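Side-chain contacts in probable dehydrogenase (PDB 3MOI), which probably acts as a nicotinamide-dependent oxidoreductase of the GFO/IDH/MocA family, pairing a Rossmann-type nucleotide-binding domain with a sheet-forming C-terminal domain: residues V16-A19 with P20-H24; R106-E109 with A110-A114; D234-S238 with D239-F243. All blocks are in the same frame, centred on the assembly; numbering follows the deposited sequence.

Contact 1: V16-A19 with P20-H24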
loop_
_atom_site.group_PDB
_atom_site.type_symbol
_atom_site.label_atom_id
_atom_site.label_comp_id
_atom_site.label_asym_id
_atom_site.label_seq_id
_atom_site.Cartn_x
_atom_site.Cartn_y
_atom_site.Cartn_z
ATOM N N VAL A 16 30.154 -9.703 8.154
ATOM C CA VAL A 16 29.165 -10.164 9.149
ATOM C C VAL A 16 27.945 -10.862 8.549
ATOM O O VAL A 16 27.495 -11.842 9.118
ATOM C CB VAL A 16 28.823 -9.117 10.302
ATOM C CG1 VAL A 16 29.261 -7.718 9.975
ATOM C CG2 VAL A 16 27.332 -9.181 10.714
ATOM N N LEU A 17 27.445 -10.429 7.385
ATOM C CA LEU A 17 26.315 -11.138 6.737
ATOM C C LEU A 17 26.738 -12.339 5.925
ATOM O O LEU A 17 26.298 -13.469 6.164
ATOM C CB LEU A 17 25.531 -10.191 5.854
ATOM C CG LEU A 17 24.209 -9.646 6.425
ATOM C CD1 LEU A 17 24.042 -9.856 7.934
ATOM C CD2 LEU A 17 23.992 -8.162 6.018
ATOM N N MET A 18 27.616 -12.134 4.960
ATOM C CA MET A 18 27.819 -13.185 3.987
ATOM C C MET A 18 28.764 -14.227 4.486
ATOM O O MET A 18 28.525 -15.417 4.305
ATOM C CB MET A 18 28.307 -12.607 2.666
ATOM C CG MET A 18 28.528 -13.640 1.600
ATOM S SD MET A 18 27.215 -14.820 1.537
ATOM C CE MET A 18 27.618 -15.781 0.145
ATOM N N ALA A 19 29.848 -13.793 5.104
ATOM C CA ALA A 19 30.918 -14.746 5.538
ATOM C C ALA A 19 30.448 -15.946 6.381
ATOM O O ALA A 19 30.716 -17.076 6.011
ATOM C CB ALA A 19 32.020 -14.029 6.235
ATOM N N PRO A 20 29.714 -15.719 7.478
ATOM C CA PRO A 20 29.269 -16.880 8.274
ATOM C C PRO A 20 28.376 -17.800 7.471
ATOM O O PRO A 20 28.566 -19.029 7.482
ATOM C CB PRO A 20 28.493 -16.250 9.438
ATOM C CG PRO A 20 28.871 -14.773 9.419
ATOM C CD PRO A 20 29.109 -14.475 7.965
ATOM N N ALA A 21 27.463 -17.207 6.708
ATOM C CA ALA A 21 26.587 -17.967 5.803
ATOM C C ALA A 21 27.357 -18.810 4.812
ATOM O O ALA A 21 26.937 -19.917 4.495
ATOM C CB ALA A 21 25.618 -17.022 5.059
ATOM N N MET A 22 28.490 -18.301 4.329
ATOM C CA MET A 22 29.375 -19.098 3.456
ATOM C C MET A 22 30.003 -20.273 4.195
ATOM O O MET A 22 30.074 -21.367 3.624
ATOM C CB MET A 22 30.512 -18.256 2.845
ATOM C CG MET A 22 30.233 -17.583 1.522
ATOM S SD MET A 22 31.657 -16.819 0.705
ATOM C CE MET A 22 30.755 -16.413 -0.748
ATOM N N ARG A 23 30.487 -20.058 5.429
ATOM C CA ARG A 23 31.114 -21.167 6.195
ATOM C C ARG A 23 30.072 -22.255 6.229
ATOM O O ARG A 23 30.228 -23.301 5.611
ATOM C CB ARG A 23 31.526 -20.764 7.631
ATOM C CG ARG A 23 32.976 -21.155 7.986
ATOM C CD ARG A 23 33.210 -21.546 9.460
ATOM N NE ARG A 23 33.883 -20.540 10.306
ATOM C CZ ARG A 23 33.278 -19.523 10.917
ATOM N NH1 ARG A 23 31.975 -19.303 10.740
ATOM N NH2 ARG A 23 33.979 -18.704 11.704
ATOM N N HIS A 24 28.933 -21.902 6.809
ATOM C CA HIS A 24 27.820 -22.795 6.925
ATOM C C HIS A 24 27.307 -23.361 5.629
ATOM O O HIS A 24 26.653 -24.376 5.636
ATOM C CB HIS A 24 26.680 -22.088 7.654
ATOM C CG HIS A 24 27.049 -21.653 9.041
ATOM N ND1 HIS A 24 26.251 -20.834 9.804
ATOM C CD2 HIS A 24 28.157 -21.894 9.785
ATOM C CE1 HIS A 24 26.827 -20.618 10.975
ATOM N NE2 HIS A 24 27.986 -21.248 10.989
#

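Contact 2: R106-E109 with A110-A114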
loop_
_atom_site.group_PDB
_atom_site.type_symbol
_atom_site.label_atom_id
_atom_site.label_comp_id
_atom_site.label_asym_id
_atom_site.label_seq_id
_atom_site.Cartn_x
_atom_site.Cartn_y
_atom_site.Cartn_z
ATOM N N ARG A 106 30.287 -1.321 -18.935
ATOM C CA ARG A 106 31.624 -1.894 -18.897
ATOM C C ARG A 106 31.630 -3.226 -18.185
ATOM O O ARG A 106 32.420 -4.126 -18.537
ATOM C CB ARG A 106 32.647 -0.995 -18.178
ATOM C CG ARG A 106 33.091 0.304 -18.897
ATOM C CD ARG A 106 34.304 0.916 -18.061
ATOM N NE ARG A 106 35.460 -0.020 -18.082
ATOM C CZ ARG A 106 36.392 -0.165 -17.134
ATOM N NH1 ARG A 106 36.362 0.508 -15.969
ATOM N NH2 ARG A 106 37.365 -1.034 -17.349
ATOM N N MET A 107 30.759 -3.355 -17.201
ATOM C CA MET A 107 30.664 -4.590 -16.387
ATOM C C MET A 107 30.080 -5.754 -17.234
ATOM O O MET A 107 30.642 -6.873 -17.287
ATOM C CB MET A 107 29.866 -4.319 -15.096
ATOM C CG MET A 107 30.607 -3.399 -14.020
ATOM S SD MET A 107 29.619 -2.756 -12.659
ATOM C CE MET A 107 29.227 -1.345 -13.407
ATOM N N ILE A 108 29.021 -5.448 -17.972
ATOM C CA ILE A 108 28.362 -6.406 -18.836
ATOM C C ILE A 108 29.380 -6.901 -19.876
ATOM O O ILE A 108 29.567 -8.100 -20.062
ATOM C CB ILE A 108 27.089 -5.760 -19.466
ATOM C CG1 ILE A 108 26.007 -5.582 -18.353
ATOM C CG2 ILE A 108 26.531 -6.555 -20.655
ATOM C CD1 ILE A 108 24.855 -4.608 -18.698
ATOM N N GLU A 109 30.101 -5.976 -20.482
ATOM C CA GLU A 109 30.949 -6.317 -21.590
ATOM C C GLU A 109 32.100 -7.206 -21.106
ATOM O O GLU A 109 32.402 -8.242 -21.698
ATOM C CB GLU A 109 31.361 -5.044 -22.329
ATOM C CG GLU A 109 30.133 -4.306 -22.956
ATOM C CD GLU A 109 30.381 -2.851 -23.508
ATOM O OE1 GLU A 109 31.377 -2.175 -23.134
ATOM O OE2 GLU A 109 29.548 -2.379 -24.337
ATOM N N ALA A 110 32.633 -6.874 -19.946
ATOM C CA ALA A 110 33.705 -7.678 -19.358
ATOM C C ALA A 110 33.229 -9.093 -18.982
ATOM O O ALA A 110 33.894 -10.089 -19.280
ATOM C CB ALA A 110 34.289 -6.973 -18.138
ATOM N N VAL A 111 32.078 -9.186 -18.348
ATOM C CA VAL A 111 31.565 -10.483 -17.911
ATOM C C VAL A 111 31.273 -11.334 -19.111
ATOM O O VAL A 111 31.686 -12.488 -19.133
ATOM C CB VAL A 111 30.308 -10.314 -16.992
ATOM C CG1 VAL A 111 29.486 -11.553 -16.927
ATOM C CG2 VAL A 111 30.759 -9.814 -15.606
ATOM N N GLU A 112 30.642 -10.764 -20.130
ATOM C CA GLU A 112 30.229 -11.533 -21.309
ATOM C C GLU A 112 31.414 -11.991 -22.109
ATOM O O GLU A 112 31.493 -13.147 -22.431
ATOM C CB GLU A 112 29.189 -10.771 -22.168
ATOM C CG GLU A 112 27.894 -10.669 -21.406
ATOM C CD GLU A 112 26.749 -9.892 -22.076
ATOM O OE1 GLU A 112 26.915 -9.222 -23.114
ATOM O OE2 GLU A 112 25.646 -9.934 -21.495
ATOM N N ARG A 113 32.369 -11.118 -22.379
ATOM C CA ARG A 113 33.599 -11.487 -23.064
ATOM C C ARG A 113 34.434 -12.476 -22.271
ATOM O O ARG A 113 35.106 -13.323 -22.806
ATOM C CB ARG A 113 34.401 -10.178 -23.338
ATOM C CG ARG A 113 35.887 -10.286 -23.951
ATOM C CD ARG A 113 36.673 -8.841 -23.931
ATOM N NE ARG A 113 35.698 -7.742 -24.229
ATOM C CZ ARG A 113 35.352 -6.701 -23.437
ATOM N NH1 ARG A 113 35.918 -6.470 -22.237
ATOM N NH2 ARG A 113 34.416 -5.849 -23.874
ATOM N N ALA A 114 34.430 -12.393 -20.974
ATOM C CA ALA A 114 35.142 -13.430 -20.255
ATOM C C ALA A 114 34.385 -14.800 -20.203
ATOM O O ALA A 114 35.009 -15.830 -19.946
ATOM C CB ALA A 114 35.527 -12.967 -18.819
HETATM O O HOH W 1 34.872 -3.898 -20.243
#

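Contact 3: D234-S238 with D239-F243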
loop_
_atom_site.group_PDB
_atom_site.type_symbol
_atom_site.label_atom_id
_atom_site.label_comp_id
_atom_site.label_asym_id
_atom_site.label_seq_id
_atom_site.Cartn_x
_atom_site.Cartn_y
_atom_site.Cartn_z
ATOM N N ASP A 234 11.781 6.116 10.716
ATOM C CA ASP A 234 11.657 5.520 12.040
ATOM C C ASP A 234 10.367 5.931 12.746
ATOM O O ASP A 234 10.337 6.123 13.997
ATOM C CB ASP A 234 12.849 5.889 12.929
ATOM C CG ASP A 234 12.954 4.988 14.159
ATOM O OD1 ASP A 234 13.894 5.209 14.967
ATOM O OD2 ASP A 234 12.085 4.071 14.317
ATOM N N HIS A 235 9.296 6.063 11.957
ATOM C CA HIS A 235 7.995 6.397 12.507
ATOM C C HIS A 235 7.201 5.111 12.479
ATOM O O HIS A 235 7.461 4.241 13.278
ATOM C CB HIS A 235 7.362 7.499 11.708
ATOM C CG HIS A 235 8.019 8.822 11.899
ATOM N ND1 HIS A 235 7.996 9.807 10.930
ATOM C CD2 HIS A 235 8.719 9.327 12.944
ATOM C CE1 HIS A 235 8.643 10.872 11.381
ATOM N NE2 HIS A 235 9.093 10.607 12.597
ATOM N N PHE A 236 6.239 4.932 11.572
ATOM C CA PHE A 236 5.500 3.659 11.571
ATOM C C PHE A 236 6.527 2.553 11.352
ATOM O O PHE A 236 7.584 2.788 10.744
ATOM C CB PHE A 236 4.403 3.612 10.515
ATOM C CG PHE A 236 3.631 2.318 10.518
ATOM C CD1 PHE A 236 2.973 1.900 11.645
ATOM C CD2 PHE A 236 3.601 1.510 9.427
ATOM C CE1 PHE A 236 2.278 0.714 11.660
ATOM C CE2 PHE A 236 2.917 0.316 9.454
ATOM C CZ PHE A 236 2.249 -0.070 10.577
ATOM N N ASP A 237 6.224 1.370 11.883
ATOM C CA ASP A 237 7.091 0.220 11.682
ATOM C C ASP A 237 6.248 -0.915 11.231
ATOM O O ASP A 237 5.449 -1.439 12.009
ATOM C CB ASP A 237 7.816 -0.160 12.963
ATOM C CG ASP A 237 8.597 -1.466 12.833
ATOM O OD1 ASP A 237 8.552 -2.117 11.753
ATOM O OD2 ASP A 237 9.253 -1.858 13.829
ATOM N N SER A 238 6.468 -1.315 9.981
ATOM C CA SER A 238 5.550 -2.204 9.287
ATOM C C SER A 238 5.751 -3.663 9.641
ATOM O O SER A 238 4.991 -4.512 9.211
ATOM C CB SER A 238 5.605 -2.000 7.740
ATOM O OG SER A 238 6.917 -1.760 7.248
ATOM N N ASP A 239 6.748 -3.983 10.444
ATOM C CA ASP A 239 6.825 -5.350 10.926
ATOM C C ASP A 239 5.575 -5.681 11.786
ATOM O O ASP A 239 5.177 -6.847 11.911
ATOM C CB ASP A 239 8.136 -5.582 11.654
ATOM C CG ASP A 239 9.398 -5.379 10.744
ATOM O OD1 ASP A 239 9.303 -5.561 9.503
ATOM O OD2 ASP A 239 10.476 -5.065 11.310
ATOM N N GLU A 240 4.899 -4.653 12.315
ATOM C CA GLU A 240 3.581 -4.857 12.914
ATOM C C GLU A 240 2.606 -5.553 11.970
ATOM O O GLU A 240 1.713 -6.242 12.408
ATOM C CB GLU A 240 2.976 -3.543 13.373
ATOM C CG GLU A 240 1.671 -3.739 14.152
ATOM C CD GLU A 240 1.221 -2.489 14.886
ATOM O OE1 GLU A 240 2.023 -1.542 15.002
ATOM O OE2 GLU A 240 0.051 -2.430 15.333
ATOM N N MET A 241 2.737 -5.351 10.661
ATOM C CA MET A 241 1.790 -5.955 9.729
ATOM C C MET A 241 2.392 -7.205 9.152
ATOM O O MET A 241 1.783 -7.869 8.324
ATOM C CB MET A 241 1.345 -4.943 8.674
ATOM C CG MET A 241 0.346 -3.844 9.217
ATOM S SD MET A 241 0.120 -2.544 7.993
ATOM C CE MET A 241 -0.848 -1.570 9.105
ATOM N N HIS A 242 3.578 -7.567 9.637
ATOM C CA HIS A 242 4.202 -8.832 9.286
ATOM C C HIS A 242 4.645 -9.590 10.564
ATOM O O HIS A 242 5.837 -9.795 10.816
ATOM C CB HIS A 242 5.374 -8.570 8.360
ATOM C CG HIS A 242 5.873 -9.797 7.676
ATOM N ND1 HIS A 242 5.202 -10.382 6.623
ATOM C CD2 HIS A 242 6.947 -10.581 7.924
ATOM C CE1 HIS A 242 5.845 -11.472 6.247
ATOM N NE2 HIS A 242 6.915 -11.606 7.011
ATOM N N PHE A 243 3.664 -9.967 11.382
ATOM C CA PHE A 243 3.831 -10.893 12.543
ATOM C C PHE A 243 4.929 -10.507 13.525
ATOM O O PHE A 243 5.409 -11.355 14.301
ATOM C CB PHE A 243 4.061 -12.303 12.019
ATOM C CG PHE A 243 3.187 -12.652 10.848
ATOM C CD1 PHE A 243 1.877 -13.070 11.051
ATOM C CD2 PHE A 243 3.670 -12.509 9.530
ATOM C CE1 PHE A 243 1.055 -13.385 9.979
ATOM C CE2 PHE A 243 2.853 -12.804 8.425
ATOM C CZ PHE A 243 1.528 -13.260 8.666
HETATM O O HOH W 2 4.255 -0.570 14.219
#

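Contact 1: V16-A19 with P20-H24
Met18 and Met22, one helical turn apart, supply the apolar side-chain contact on the buried flank of helix 12-24. Met18 has CG anti to its backbone N (chi1 -179°) and then bends at chi2 (44°), which swings its terminal methyl along the helix until Met18 CE lies 3.5 Å from Met22 CG. The Met22 chain runs extended beyond CG, and the two side chains meet at a slant. Their methyls are modelled 3.3 Å apart, CE to CE, which is short for two carbons, and the exact place of these ends is doubtful. Ala21 adds a looser touch, with its CB 4.5 Å from Met18 SD.

The backbone bonds locate a kink. Met22 N reaches Met18 O at 2.9 Å and Arg23 N reaches Ala19 O at 3.0 Å. Pro20 has no N-H to give to the preceding turn. Its ring fills that place instead, with Pro20 CG 3.3 Å from Val16 O and Pro20 CD 3.5 Å from Leu17 O, and a wider pi-type turn lies just upstream, at 16-18.

This is the helix that follows the first strand of the Rossmann-type domain, in the beta-alpha-beta unit 3-8, 12-24, 28-34, and it begins among the glycines of a probable GxGxxG motif. Met18 and Met22 both touch Tyr69 of strand 67-70 and Ile345 of helix 340-352, while Ala19 and Pro20 pack on Tyr48 of helix 38-48.

Contact 2: R106-E109 with A110-A114
The guanidinium of Arg113 has the carbonyl oxygen of Glu109 over one face, with Glu109 O 3.7 Å above the plane and over its centre. At the edge, in plane, sits water 1, which donates to Arg106 O at 3.0 Å and only weakly accepts from Arg113 NH1. The side chain doubles back to reach this position: CG leaves anti to the backbone N (chi1 174°), and the bend at chi3 (-37°) returns the flat group toward the preceding turn, where Arg113 NH2 lies 3.5 Å from Glu109 CB. The Glu109 carboxylate stays apart, its OE1 4.8 Å from Arg113 NH2, so their opposite charges could attract without forming a salt bridge.

A second flat group, the Glu112 carboxylate, is met by Ile108 CG2, which is 3.6 Å from each of Glu112 CD, OE1 and OE2 and therefore confronts the group as a whole. The two side chains run side by side in the same direction. The charge of Glu112 is answered elsewhere, by a salt bridge from its OE2 to Arg363 NE of helix 362-381, on which Ile108 also packs.

All this happens on helix 101-114, the crossover of the beta-alpha-beta unit 90-93, 101-114, 118-120 in the Rossmann-type domain. Four consecutive i to i+4 bonds run through it, from Ala110 N to Arg106 O up to Arg113 N to Glu109 O. The most nearly straight of them, at 167° about the hydrogen, is the bond into Glu109 O, the same atom that lies over the guanidinium face. Ala110 and Val111 pack on Val82 and Ser85 of helix 77-86.

Contact 3: D234-S238 with D239-F243
Asp237 OD1 accepts the backbone N-H of Asp239 at 2.9 Å, closing an Asx turn at the entry to a short 3-10 segment. The N-H comes from above the carboxylate plane, 42° out of it, and chi1 of Asp237 (173°) places CG beside its own carbonyl carbon, within reach of that amide. Two backbone bonds continue the turn: Glu240 N to Asp237 O, long at 3.3 Å, and Met241 N to Ser238 O at 2.8 Å. Both span three residues, as a 3-10 helix requires.

Water 2 adds a further link, donating to Asp237 O at 2.7 Å and to Glu240 OE1 at 2.6 Å. Asp237 O thus takes two donors, and the extended Glu240 side chain is tied back to the start of the turn.

Among the apolar groups, Phe236 and Met241 cross at about a right angle. Met241 CE lies 3.7 Å from Phe236 CZ, and Met241 SD is 5.3 Å from the ring centroid in an oblique Met-aromatic contact. The same ring meets Tyr153 edge-to-face and, in the same manner, Tyr322 of the second subunit.

The acidic groups carry the charge. Asp237 OD1 and Asp239 OD2 approach to 3.5 Å with their carboxylate planes 70° apart. Such a pair would probably repel, but Lys252 NZ makes salt bridges to both residues, through Asp237 OD2 and Asp239 OD2. Glu240 OE2 pairs with Arg313 of the second subunit. The acidic residues of this turn therefore seem to depend on cations from two sources: Lys252 of the same chain, bridging both buried aspartates, would offset part of their repulsion, and an arginine across the interface engages the glutamate, making the loop part of the dimer contact.

In the fold
The contacts follow one another along the chain as 1, 2 and 3. Contacts 1 and 2 belong to the Rossmann-type domain, on helices 12-24 and 101-114, with centres about 27 Å apart and nearest atoms about 16 Å apart. Each helix joins neighbouring strands of the six-stranded parallel sheet: 3-8 to 28-34 in the first case, 90-93 to 118-120 in the second. Contact 3 lies in the C-terminal domain, in the loop after strand 225-231 of the mixed sheet, about 27 Å from contact 1 and 41 Å from contact 2, centre to centre. Contacts 2 and 3 fall on opposite sides of the chain's centre, and of the three contacts, contact 3 alone meets the second subunit.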